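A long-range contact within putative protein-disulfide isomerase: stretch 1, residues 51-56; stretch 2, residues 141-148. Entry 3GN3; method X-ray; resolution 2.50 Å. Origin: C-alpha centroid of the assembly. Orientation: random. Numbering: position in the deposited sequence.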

# COMPACT_ATOMS: atom_id res chain seq x y z
N ARG A 51 12.49 15.65 6.05
CA ARG A 51 12.93 15.13 4.74
C ARG A 51 11.88 15.36 3.66
O ARG A 51 10.69 15.13 3.88
CB ARG A 51 13.24 13.64 4.80
CG ARG A 51 14.12 13.25 5.95
CD ARG A 51 14.76 11.93 5.69
NE ARG A 51 15.98 11.80 6.47
CZ ARG A 51 16.20 10.82 7.33
NH1 ARG A 51 15.29 9.88 7.49
NH2 ARG A 51 17.32 10.77 8.00
N ILE A 52 12.36 15.82 2.51
CA ILE A 52 11.56 15.90 1.31
C ILE A 52 11.65 14.60 0.48
O ILE A 52 12.74 14.06 0.26
CB ILE A 52 11.99 17.11 0.45
CG1 ILE A 52 11.82 18.39 1.27
CG2 ILE A 52 11.18 17.17 -0.87
CD1 ILE A 52 12.44 19.64 0.63
N ARG A 53 10.50 14.08 0.05
CA ARG A 53 10.47 13.01 -0.95
C ARG A 53 9.72 13.57 -2.13
O ARG A 53 8.78 14.35 -1.97
CB ARG A 53 9.76 11.75 -0.47
CG ARG A 53 9.89 11.37 0.99
CD ARG A 53 11.32 11.35 1.43
NE ARG A 53 11.58 10.46 2.55
CZ ARG A 53 12.81 10.14 2.94
NH1 ARG A 53 13.84 10.66 2.31
NH2 ARG A 53 13.01 9.30 3.96
N LEU A 54 10.13 13.16 -3.33
CA LEU A 54 9.57 13.73 -4.54
C LEU A 54 8.43 12.86 -5.06
O LEU A 54 8.61 11.67 -5.38
CB LEU A 54 10.68 13.95 -5.57
CG LEU A 54 11.78 14.89 -5.04
CD1 LEU A 54 12.97 14.88 -5.96
CD2 LEU A 54 11.27 16.32 -4.79
N GLN A 55 7.24 13.44 -5.10
CA GLN A 55 6.03 12.74 -5.55
C GLN A 55 5.73 13.24 -6.94
O GLN A 55 5.03 14.26 -7.10
CB GLN A 55 4.86 13.07 -4.60
CG GLN A 55 3.46 12.60 -5.07
CD GLN A 55 3.24 11.12 -4.86
OE1 GLN A 55 4.18 10.37 -4.59
NE2 GLN A 55 1.99 10.68 -4.98
N SER A 56 6.26 12.56 -7.94
CA SER A 56 6.03 12.95 -9.33
C SER A 56 4.59 12.62 -9.78
O SER A 56 4.20 11.46 -9.77
CB SER A 56 7.07 12.24 -10.20
OG SER A 56 6.99 12.68 -11.54
N LYS A 141 13.95 6.54 -9.29
CA LYS A 141 13.29 5.28 -8.96
C LYS A 141 13.09 5.13 -7.47
O LYS A 141 12.04 4.63 -7.05
CB LYS A 141 14.03 4.05 -9.52
CG LYS A 141 13.69 3.77 -10.98
CD LYS A 141 14.85 3.16 -11.70
CE LYS A 141 14.37 2.55 -13.01
NZ LYS A 141 15.26 1.42 -13.45
N TRP A 142 14.08 5.56 -6.68
CA TRP A 142 14.02 5.39 -5.23
C TRP A 142 12.83 6.16 -4.61
O TRP A 142 12.07 5.59 -3.82
CB TRP A 142 15.33 5.78 -4.53
CG TRP A 142 15.24 5.39 -3.08
CD1 TRP A 142 15.63 4.21 -2.53
CD2 TRP A 142 14.65 6.15 -2.00
NE1 TRP A 142 15.35 4.18 -1.18
CE2 TRP A 142 14.73 5.35 -0.83
CE3 TRP A 142 14.06 7.41 -1.91
CZ2 TRP A 142 14.24 5.77 0.42
CZ3 TRP A 142 13.57 7.84 -0.65
CH2 TRP A 142 13.67 7.03 0.49
N HIS A 143 12.70 7.44 -4.98
CA HIS A 143 11.59 8.27 -4.51
C HIS A 143 10.25 7.67 -4.90
O HIS A 143 9.39 7.49 -4.04
CB HIS A 143 11.74 9.69 -5.02
CG HIS A 143 12.81 10.45 -4.30
ND1 HIS A 143 12.55 11.26 -3.21
CD2 HIS A 143 14.16 10.46 -4.46
CE1 HIS A 143 13.68 11.76 -2.76
NE2 HIS A 143 14.67 11.29 -3.50
N THR A 144 10.12 7.32 -6.17
CA THR A 144 8.89 6.76 -6.68
C THR A 144 8.53 5.45 -5.98
O THR A 144 7.41 5.30 -5.46
CB THR A 144 9.00 6.60 -8.16
OG1 THR A 144 9.32 7.89 -8.69
CG2 THR A 144 7.70 6.12 -8.75
N LYS A 145 9.50 4.55 -5.90
CA LYS A 145 9.33 3.29 -5.22
C LYS A 145 8.91 3.47 -3.73
O LYS A 145 8.03 2.75 -3.21
CB LYS A 145 10.62 2.47 -5.37
CG LYS A 145 10.45 1.00 -5.16
CD LYS A 145 11.75 0.29 -5.42
CE LYS A 145 11.74 -1.11 -4.80
NZ LYS A 145 12.82 -1.96 -5.39
N TYR A 146 9.52 4.44 -3.05
CA TYR A 146 9.26 4.65 -1.64
C TYR A 146 7.85 5.22 -1.45
O TYR A 146 7.09 4.77 -0.57
CB TYR A 146 10.33 5.58 -1.05
CG TYR A 146 10.25 5.82 0.43
CD1 TYR A 146 10.62 4.84 1.35
CD2 TYR A 146 9.81 7.05 0.92
CE1 TYR A 146 10.55 5.07 2.73
CE2 TYR A 146 9.73 7.30 2.28
CZ TYR A 146 10.09 6.32 3.18
OH TYR A 146 10.02 6.60 4.53
N ALA A 147 7.51 6.18 -2.31
CA ALA A 147 6.17 6.79 -2.37
C ALA A 147 5.09 5.72 -2.58
O ALA A 147 4.16 5.57 -1.77
CB ALA A 147 6.12 7.85 -3.46
N ARG A 148 5.22 4.97 -3.67
CA ARG A 148 4.34 3.84 -3.97
C ARG A 148 4.19 2.83 -2.83
O ARG A 148 3.08 2.40 -2.53
CB ARG A 148 4.76 3.16 -5.27
CG ARG A 148 4.53 4.06 -6.45
CD ARG A 148 5.25 3.54 -7.66
NE ARG A 148 4.88 4.31 -8.85
CZ ARG A 148 5.39 4.13 -10.07
NH1 ARG A 148 6.34 3.22 -10.29
NH2 ARG A 148 4.95 4.88 -11.07
O HOH W 1 7.75 10.09 -7.45

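Strand 51-54 crosses helix 141-148 almost at right angles, at 95° between their N-to-C directions, with the two axes 7.7 Å apart at closest approach. The direct contacts involve Ile 52 to Gln 55 on one side and Trp 142, His 143, Tyr 146 and Ala 147 on the other, and the buried surface is a modest 359 Å² summed over both sides. His 143 touches three residues of the strand, Ile 52, Arg 53 and Leu 54. Its CA is 5.8 Å from the CA of Leu 54, and its CA-to-CB bond points toward the strand.

The one direct hydrogen bond across the stretches runs from the backbone N of Leu 54 to ND1 of His 143, 3.1 Å long and nearly straight, with an angle of 167° at the hydrogen. Because ND1 accepts here, it carries no proton. The side chain of His 143 adopts the m rotamer with chi2 at -95°, which carries the ring out to the strand and turns ND1 onto the amide. In this position the ring meets the backbone largely at its edge: CA of Arg 53 is 3.5 Å from ND1 of His 143, and O of Ile 52 is 3.9 Å from CE1 of His 143. One ring face is left for Leu 54, whose CG lies over it. Leu 54 has the common m, t conformation, and its branched, apolar side chain suits this flat surface. Histidine thus serves the site twice, with a nitrogen for a main-chain amide and a face for packing.

The CA-to-CB bond of Arg 53 points sideways relative to the helix. Its chi1 of -34° falls between wells, and chi2 is m at -52°; this bend near the backbone is followed by an extended chi3 (t, -153°), which takes the guanidinium to the aromatic residues of the helix. There CH2 of Trp 142 sits over one guanidinium face, 4.1 Å from CZ of Arg 53, while the arginine lies at the edge of the indole, near its plane. The t rotamer of Trp 142, with chi2 at 91°, brings the end of its ring nearer the strand although its CA-to-CB bond points sideways. One helical turn after Trp 142, Tyr 146, also t, approaches obliquely, its CE2 3.7 Å from NE of Arg 53. The guanidinium nitrogens are hydrogen-bonded elsewhere in the structure, so the buried group is not left without polar partners.

Beyond the strand, the CA-to-CB bond of Gln 55 points away from the helix, but chi1 t followed by chi2 p brings the end of the side chain back. Its OE1 comes within 3.4 Å of CB of Ala 147, a close packing contact against the small methyl group.

A water adds a second polar link. It donates to O of Leu 54 (2.7 Å from the water O) and to OG1 of Thr 144 (3.0 Å from the water O), and accepts from N of Ser 56 (2.9 Å from the water O). The m rotamer of Thr 144 places OG1 within reach of this water, although its side chain remains 5.1 Å or more from stretch 1.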